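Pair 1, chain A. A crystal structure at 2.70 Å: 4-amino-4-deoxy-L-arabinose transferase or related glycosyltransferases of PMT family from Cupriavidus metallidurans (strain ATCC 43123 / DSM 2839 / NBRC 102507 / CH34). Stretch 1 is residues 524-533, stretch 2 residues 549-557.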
# COMPACT_ATOMS: atom_id res chain seq x y z
N ASP A 524 -9.94 29.71 11.74
CA ASP A 524 -9.26 30.50 10.72
C ASP A 524 -7.97 31.06 11.31
O ASP A 524 -7.80 31.13 12.53
CB ASP A 524 -10.15 31.63 10.19
CG ASP A 524 -10.69 32.50 11.30
OD1 ASP A 524 -10.80 32.02 12.45
OD2 ASP A 524 -11.02 33.67 11.03
N VAL A 525 -7.07 31.48 10.42
CA VAL A 525 -5.78 32.01 10.86
C VAL A 525 -5.97 33.28 11.67
O VAL A 525 -5.17 33.58 12.57
CB VAL A 525 -4.86 32.23 9.63
CG1 VAL A 525 -3.47 32.66 10.08
CG2 VAL A 525 -4.79 30.97 8.78
N ASP A 526 -7.02 34.05 11.38
CA ASP A 526 -7.22 35.31 12.08
C ASP A 526 -7.47 35.09 13.57
O ASP A 526 -7.02 35.87 14.41
CB ASP A 526 -8.37 36.09 11.44
CG ASP A 526 -7.99 36.67 10.08
OD1 ASP A 526 -6.92 37.30 9.98
OD2 ASP A 526 -8.76 36.48 9.11
N SER A 527 -8.18 34.01 13.92
CA SER A 527 -8.29 33.64 15.33
C SER A 527 -6.98 33.08 15.85
O SER A 527 -6.65 33.25 17.04
CB SER A 527 -9.42 32.63 15.52
OG SER A 527 -10.63 33.10 14.97
N PHE A 528 -6.22 32.41 14.99
CA PHE A 528 -4.93 31.87 15.40
C PHE A 528 -3.96 32.98 15.78
O PHE A 528 -3.06 32.74 16.59
CB PHE A 528 -4.34 31.01 14.28
CG PHE A 528 -2.88 30.73 14.45
CD1 PHE A 528 -2.44 29.81 15.39
CD2 PHE A 528 -1.94 31.39 13.68
CE1 PHE A 528 -1.09 29.55 15.56
CE2 PHE A 528 -0.59 31.13 13.83
CZ PHE A 528 -0.16 30.21 14.77
N THR A 529 -4.12 34.18 15.22
CA THR A 529 -3.25 35.28 15.61
C THR A 529 -3.50 35.69 17.06
O THR A 529 -2.55 35.89 17.83
CB THR A 529 -3.42 36.48 14.68
OG1 THR A 529 -4.73 37.05 14.86
CG2 THR A 529 -3.25 36.05 13.23
N LYS A 530 -4.77 35.81 17.45
CA LYS A 530 -5.10 36.15 18.82
C LYS A 530 -4.70 35.04 19.78
O LYS A 530 -4.18 35.31 20.87
CB LYS A 530 -6.59 36.45 18.95
CG LYS A 530 -7.06 37.60 18.08
CD LYS A 530 -6.41 38.91 18.50
CE LYS A 530 -6.68 40.00 17.48
NZ LYS A 530 -6.11 39.65 16.14
N LEU A 531 -4.92 33.78 19.40
CA LEU A 531 -4.43 32.68 20.21
C LEU A 531 -2.91 32.71 20.33
O LEU A 531 -2.35 32.32 21.35
CB LEU A 531 -4.87 31.34 19.62
CG LEU A 531 -6.11 30.68 20.20
CD1 LEU A 531 -6.38 29.36 19.49
CD2 LEU A 531 -5.95 30.45 21.69
N TRP A 532 -2.24 33.20 19.29
CA TRP A 532 -0.78 33.15 19.21
C TRP A 532 -0.14 34.26 20.04
O TRP A 532 0.90 34.04 20.66
CB TRP A 532 -0.35 33.26 17.75
CG TRP A 532 1.12 33.15 17.51
CD1 TRP A 532 1.99 34.18 17.27
CD2 TRP A 532 1.90 31.95 17.46
NE1 TRP A 532 3.26 33.69 17.08
CE2 TRP A 532 3.23 32.32 17.19
CE3 TRP A 532 1.60 30.59 17.62
CZ2 TRP A 532 4.25 31.39 17.07
CZ3 TRP A 532 2.62 29.67 17.50
CH2 TRP A 532 3.93 30.07 17.24
N LYS A 533 -0.76 35.44 20.06
CA LYS A 533 -0.21 36.57 20.80
C LYS A 533 -0.73 36.66 22.23
O LYS A 533 -0.08 37.30 23.06
CB LYS A 533 -0.51 37.88 20.07
CG LYS A 533 0.25 38.04 18.77
CD LYS A 533 0.05 39.42 18.16
CE LYS A 533 -1.39 39.61 17.70
NZ LYS A 533 -1.57 40.93 17.03
N ALA A 549 3.90 34.98 4.69
CA ALA A 549 2.61 35.66 4.65
C ALA A 549 2.20 36.16 6.03
O ALA A 549 1.58 37.23 6.15
CB ALA A 549 1.55 34.72 4.08
N LEU A 550 2.54 35.42 7.08
CA LEU A 550 2.20 35.79 8.45
C LEU A 550 3.27 36.64 9.12
O LEU A 550 3.02 37.15 10.22
CB LEU A 550 1.95 34.54 9.30
CG LEU A 550 0.55 33.91 9.33
CD1 LEU A 550 0.17 33.30 8.00
CD2 LEU A 550 0.48 32.86 10.43
N ALA A 551 4.43 36.80 8.50
CA ALA A 551 5.53 37.49 9.17
C ALA A 551 5.22 38.94 9.48
O ALA A 551 5.51 39.38 10.60
CB ALA A 551 6.81 37.35 8.33
N PRO A 552 4.66 39.75 8.56
CA PRO A 552 4.31 41.13 8.93
C PRO A 552 3.18 41.22 9.94
O PRO A 552 2.99 42.30 10.53
CB PRO A 552 3.92 41.77 7.60
CG PRO A 552 3.53 40.63 6.74
CD PRO A 552 4.41 39.50 7.13
N THR A 553 2.43 40.14 10.17
CA THR A 553 1.28 40.16 11.07
C THR A 553 1.69 39.86 12.51
O THR A 553 1.43 40.66 13.41
CB THR A 553 0.23 39.15 10.59
OG1 THR A 553 -0.24 39.54 9.29
CG2 THR A 553 -0.94 39.09 11.57
N LEU A 554 2.32 38.71 12.74
CA LEU A 554 2.72 38.31 14.08
C LEU A 554 4.18 37.90 14.08
O LEU A 554 4.65 37.22 13.15
CB LEU A 554 1.84 37.16 14.61
CG LEU A 554 1.54 35.95 13.73
CD1 LEU A 554 2.61 34.90 13.86
CD2 LEU A 554 0.20 35.36 14.09
N SER A 555 4.91 38.32 15.11
CA SER A 555 6.31 37.95 15.26
C SER A 555 6.40 36.56 15.85
O SER A 555 5.73 36.24 16.84
CB SER A 555 7.04 38.96 16.15
OG SER A 555 6.57 38.92 17.48
N MET A 556 7.24 35.72 15.24
CA MET A 556 7.39 34.33 15.64
C MET A 556 8.86 33.95 15.58
O MET A 556 9.58 34.38 14.69
CB MET A 556 6.55 33.42 14.74
CG MET A 556 6.41 33.94 13.33
SD MET A 556 5.15 33.09 12.36
CE MET A 556 5.13 34.13 10.91
N TYR A 557 9.28 33.14 16.55
CA TYR A 557 10.67 32.73 16.68
C TYR A 557 10.83 31.32 16.13
O TYR A 557 10.11 30.40 16.54
CB TYR A 557 11.10 32.81 18.15
CG TYR A 557 10.86 34.18 18.74
CD1 TYR A 557 11.85 35.16 18.70
CD2 TYR A 557 9.64 34.51 19.31
CE1 TYR A 557 11.63 36.41 19.23
CE2 TYR A 557 9.41 35.76 19.84
CZ TYR A 557 10.41 36.71 19.80
OH TYR A 557 10.18 37.96 20.32

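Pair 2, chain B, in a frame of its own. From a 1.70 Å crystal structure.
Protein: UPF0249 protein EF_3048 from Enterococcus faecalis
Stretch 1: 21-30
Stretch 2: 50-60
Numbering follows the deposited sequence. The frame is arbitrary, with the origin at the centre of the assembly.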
# COMPACT_ATOMS: atom_id res chain seq x y z
N THR B 21 0.87 20.59 4.64
CA THR B 21 1.32 19.35 3.99
C THR B 21 0.33 18.90 2.93
O THR B 21 0.66 18.55 1.79
CB THR B 21 1.53 18.26 5.04
OG1 THR B 21 2.68 18.64 5.84
CG2 THR B 21 1.83 16.89 4.45
N GLN B 22 -0.97 18.92 3.25
CA GLN B 22 -1.91 18.42 2.22
C GLN B 22 -2.13 19.42 1.10
O GLN B 22 -2.38 19.07 -0.05
CB GLN B 22 -3.24 18.02 2.86
CG GLN B 22 -3.15 16.86 3.83
CD GLN B 22 -2.67 15.59 3.16
OE1 GLN B 22 -3.06 15.29 2.04
NE2 GLN B 22 -1.86 14.77 3.82
N GLY B 23 -2.02 20.72 1.39
CA GLY B 23 -2.08 21.71 0.33
C GLY B 23 -0.91 21.57 -0.63
O GLY B 23 -1.09 21.68 -1.83
N ILE B 24 0.29 21.31 -0.08
CA ILE B 24 1.41 21.05 -0.99
C ILE B 24 1.20 19.81 -1.83
O ILE B 24 1.43 19.81 -3.04
CB ILE B 24 2.72 20.95 -0.18
CG1 ILE B 24 3.13 22.31 0.39
CG2 ILE B 24 3.85 20.38 -1.01
CD1 ILE B 24 4.09 22.24 1.54
N ILE B 25 0.73 18.71 -1.21
CA ILE B 25 0.49 17.50 -2.00
C ILE B 25 -0.49 17.76 -3.13
O ILE B 25 -0.29 17.26 -4.24
CB ILE B 25 0.04 16.36 -1.06
CG1 ILE B 25 1.18 15.85 -0.19
CG2 ILE B 25 -0.60 15.22 -1.84
CD1 ILE B 25 0.85 14.84 0.90
N GLU B 26 -1.53 18.55 -2.90
CA GLU B 26 -2.50 18.91 -3.93
C GLU B 26 -1.87 19.64 -5.12
O GLU B 26 -2.12 19.38 -6.29
CB GLU B 26 -3.58 19.78 -3.29
CG GLU B 26 -4.71 20.16 -4.22
CD GLU B 26 -5.64 19.04 -4.65
OE1 GLU B 26 -5.61 17.93 -4.08
OE2 GLU B 26 -6.43 19.29 -5.60
N ALA B 27 -1.06 20.63 -4.76
CA ALA B 27 -0.36 21.47 -5.72
C ALA B 27 0.61 20.65 -6.57
O ALA B 27 0.87 21.00 -7.72
CB ALA B 27 0.36 22.57 -4.93
N HIS B 28 1.14 19.56 -6.02
CA HIS B 28 1.99 18.69 -6.82
C HIS B 28 1.17 17.76 -7.71
O HIS B 28 1.39 17.67 -8.92
CB HIS B 28 2.90 17.87 -5.90
CG HIS B 28 3.61 16.73 -6.53
ND1 HIS B 28 4.67 16.91 -7.40
CD2 HIS B 28 3.45 15.39 -6.45
CE1 HIS B 28 5.12 15.75 -7.82
NE2 HIS B 28 4.40 14.80 -7.25
N LYS B 29 0.21 17.07 -7.10
CA LYS B 29 -0.51 16.01 -7.80
C LYS B 29 -1.44 16.55 -8.87
O LYS B 29 -1.58 15.90 -9.91
CB LYS B 29 -1.28 15.15 -6.79
CG LYS B 29 -0.37 14.28 -5.92
CD LYS B 29 -1.18 13.49 -4.90
CE LYS B 29 -1.46 12.08 -5.41
NZ LYS B 29 -2.63 11.48 -4.68
N ARG B 30 -2.06 17.70 -8.64
CA ARG B 30 -2.95 18.35 -9.57
C ARG B 30 -2.34 19.54 -10.28
O ARG B 30 -2.97 20.19 -11.11
CB ARG B 30 -4.22 18.86 -8.82
CG ARG B 30 -5.44 18.86 -9.75
CD ARG B 30 -6.64 19.55 -9.11
NE ARG B 30 -7.09 18.79 -7.95
CZ ARG B 30 -7.82 17.68 -7.99
NH1 ARG B 30 -8.24 17.15 -9.12
NH2 ARG B 30 -8.16 17.08 -6.85
N GLU B 50 5.37 10.42 5.94
CA GLU B 50 4.54 9.23 5.69
C GLU B 50 3.45 9.52 4.66
O GLU B 50 3.22 8.74 3.73
CB GLU B 50 3.91 8.78 7.01
CG GLU B 50 2.87 7.67 6.94
CD GLU B 50 3.30 6.42 6.22
OE1 GLU B 50 4.51 6.16 6.07
OE2 GLU B 50 2.39 5.66 5.81
N SER B 51 2.77 10.64 4.77
CA SER B 51 1.72 10.98 3.80
C SER B 51 2.27 11.07 2.39
O SER B 51 1.76 10.63 1.36
CB SER B 51 1.06 12.31 4.20
OG SER B 51 0.00 12.66 3.35
N ALA B 52 3.48 11.67 2.32
CA ALA B 52 4.10 11.71 0.99
C ALA B 52 4.38 10.33 0.43
O ALA B 52 4.17 10.07 -0.75
CB ALA B 52 5.38 12.57 1.07
N ARG B 53 4.90 9.45 1.28
CA ARG B 53 5.24 8.11 0.86
C ARG B 53 4.02 7.38 0.28
O ARG B 53 4.16 6.69 -0.70
CB ARG B 53 5.77 7.29 2.02
CG ARG B 53 6.15 5.86 1.68
CD ARG B 53 6.57 5.07 2.92
NE ARG B 53 5.43 4.79 3.79
CZ ARG B 53 4.66 3.72 3.78
NH1 ARG B 53 4.84 2.72 2.92
NH2 ARG B 53 3.66 3.63 4.65
N ILE B 54 2.89 7.59 0.96
CA ILE B 54 1.76 6.77 0.50
C ILE B 54 0.90 7.50 -0.50
O ILE B 54 0.30 6.81 -1.35
CB ILE B 54 0.92 6.27 1.68
CG1 ILE B 54 0.10 7.34 2.39
CG2 ILE B 54 1.82 5.55 2.68
CD1 ILE B 54 -0.75 6.80 3.52
N SER B 55 0.82 8.82 -0.44
CA SER B 55 -0.09 9.55 -1.33
C SER B 55 0.59 10.49 -2.31
O SER B 55 -0.09 10.96 -3.25
CB SER B 55 -1.13 10.27 -0.45
OG SER B 55 -0.68 11.50 0.03
N ALA B 56 1.89 10.78 -2.20
CA ALA B 56 2.59 11.61 -3.17
C ALA B 56 3.97 11.04 -3.50
O ALA B 56 4.97 11.76 -3.35
CB ALA B 56 2.74 13.03 -2.65
N PRO B 57 4.08 9.78 -3.90
CA PRO B 57 5.37 9.10 -4.05
C PRO B 57 6.25 9.74 -5.12
O PRO B 57 7.46 9.50 -5.14
CB PRO B 57 4.99 7.69 -4.50
CG PRO B 57 3.63 7.84 -5.10
CD PRO B 57 2.96 8.89 -4.27
N THR B 58 5.68 10.54 -6.01
CA THR B 58 6.44 11.21 -7.04
C THR B 58 7.06 12.52 -6.55
O THR B 58 7.78 13.20 -7.29
CB THR B 58 5.58 11.51 -8.28
OG1 THR B 58 4.40 12.22 -7.88
CG2 THR B 58 5.10 10.22 -8.93
N LEU B 59 6.76 12.91 -5.31
CA LEU B 59 7.17 14.26 -4.90
C LEU B 59 8.60 14.28 -4.37
O LEU B 59 8.96 13.50 -3.50
CB LEU B 59 6.20 14.80 -3.86
CG LEU B 59 6.53 16.14 -3.20
CD1 LEU B 59 6.64 17.23 -4.24
CD2 LEU B 59 5.51 16.51 -2.14
N ALA B 60 9.41 15.19 -4.93
CA ALA B 60 10.79 15.29 -4.45
C ALA B 60 10.84 16.15 -3.20
O ALA B 60 10.14 17.16 -3.06
CB ALA B 60 11.69 15.82 -5.55
O HOH W 1 -2.78 12.81 0.90

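Pair 1 and pair 2 set one helix against a second segment that leaves its helical path, running on extended in pair 1 and through a type I beta turn from A56(B) to L59(B) in pair 2; the N, CA and C atoms of 14 central residues superpose to 0.9 Å. The tightest backbone approach falls at the same matched place in both. T529(A) CA lies 6.9 Å from L554(A) CA in pair 1, and I25(B) CA lies 6.4 Å from A56(B) CA in pair 2. The buried areas are also of similar size, 363 and 438 Å², yet the chemistry differs: pair 1 has no hydrogen bond between its stretches, whereas pair 2 has two.

The central match, T529(A) with I25(B) and L554(A) with A56(B), shows how bulk can be traded across a contact. In pair 1 the helix offers a small threonine and the second segment a leucine: T529(A) CG2 meets L554(A) CD2 at 3.6 Å. The threonine hydroxyl is occupied within its own helix, with OG1 donating to D526(A) O at 2.6 Å, while the methyl packs across the contact. Pair 2 reverses the sizes. I25(B) is the longer side chain and A56(B) the short one, with I25(B) CG1 and A56(B) CB 4.1 Å apart. The isoleucine also reaches back along the second helix, its CD1 lying 3.4 Å from S51(B) OG.

One residue earlier, F528(A) matches I24(B). The phenylalanine starts sideways, but its ring end comes nearer, and L550(A) CD2 sits at the ring edge, 4.0 Å from F528(A) CE2. V525(A) adds to this apolar patch through CG1, 4.0 Å from the same L550(A) CD2. In pair 2 the position matched to L550(A) is A52(B), whose small side chain makes little of the contact; T21(B), matched to V525(A), points toward the second stretch but stays just beyond contact. I24(B) instead touches L59(B), CG2 to CD2 at 4.4 Å.

W532(A) and H28(B) both point toward the other stretch with chi1 in t, and both carry aromatic rings, the indole larger than the imidazole. The indole packs against L554(A), with CD1 of the tryptophan 3.5 Å from CD1 of the leucine, and extends to M556(A), where CZ2 and CB are 3.9 Å apart. The imidazole uses the matched T58(B) differently: H28(B) NE2 and T58(B) OG1 form a 2.7 Å hydrogen bond at the ring edge. L59(B) covers a face of that ring, its CB 3.9 Å from the H28(B) centroid in a CH-pi contact.

At T553(A) and S55(B), the first supplies a methyl, CG2, 4.2 Å from T529(A) CG2. The second turns its hydroxyl back to its own helix, S55(B) OG donating to S51(B) O at 2.9 Å. A water then links the stretches, donating to S55(B) OG at 2.6 Å and to Q22(B) OE1 at 2.7 Å, while Q22(B) NE2 donates to S51(B) OG at 2.9 Å.

The rule is that one backbone frame accepts either an apolar fill or a mixed one with polar ties.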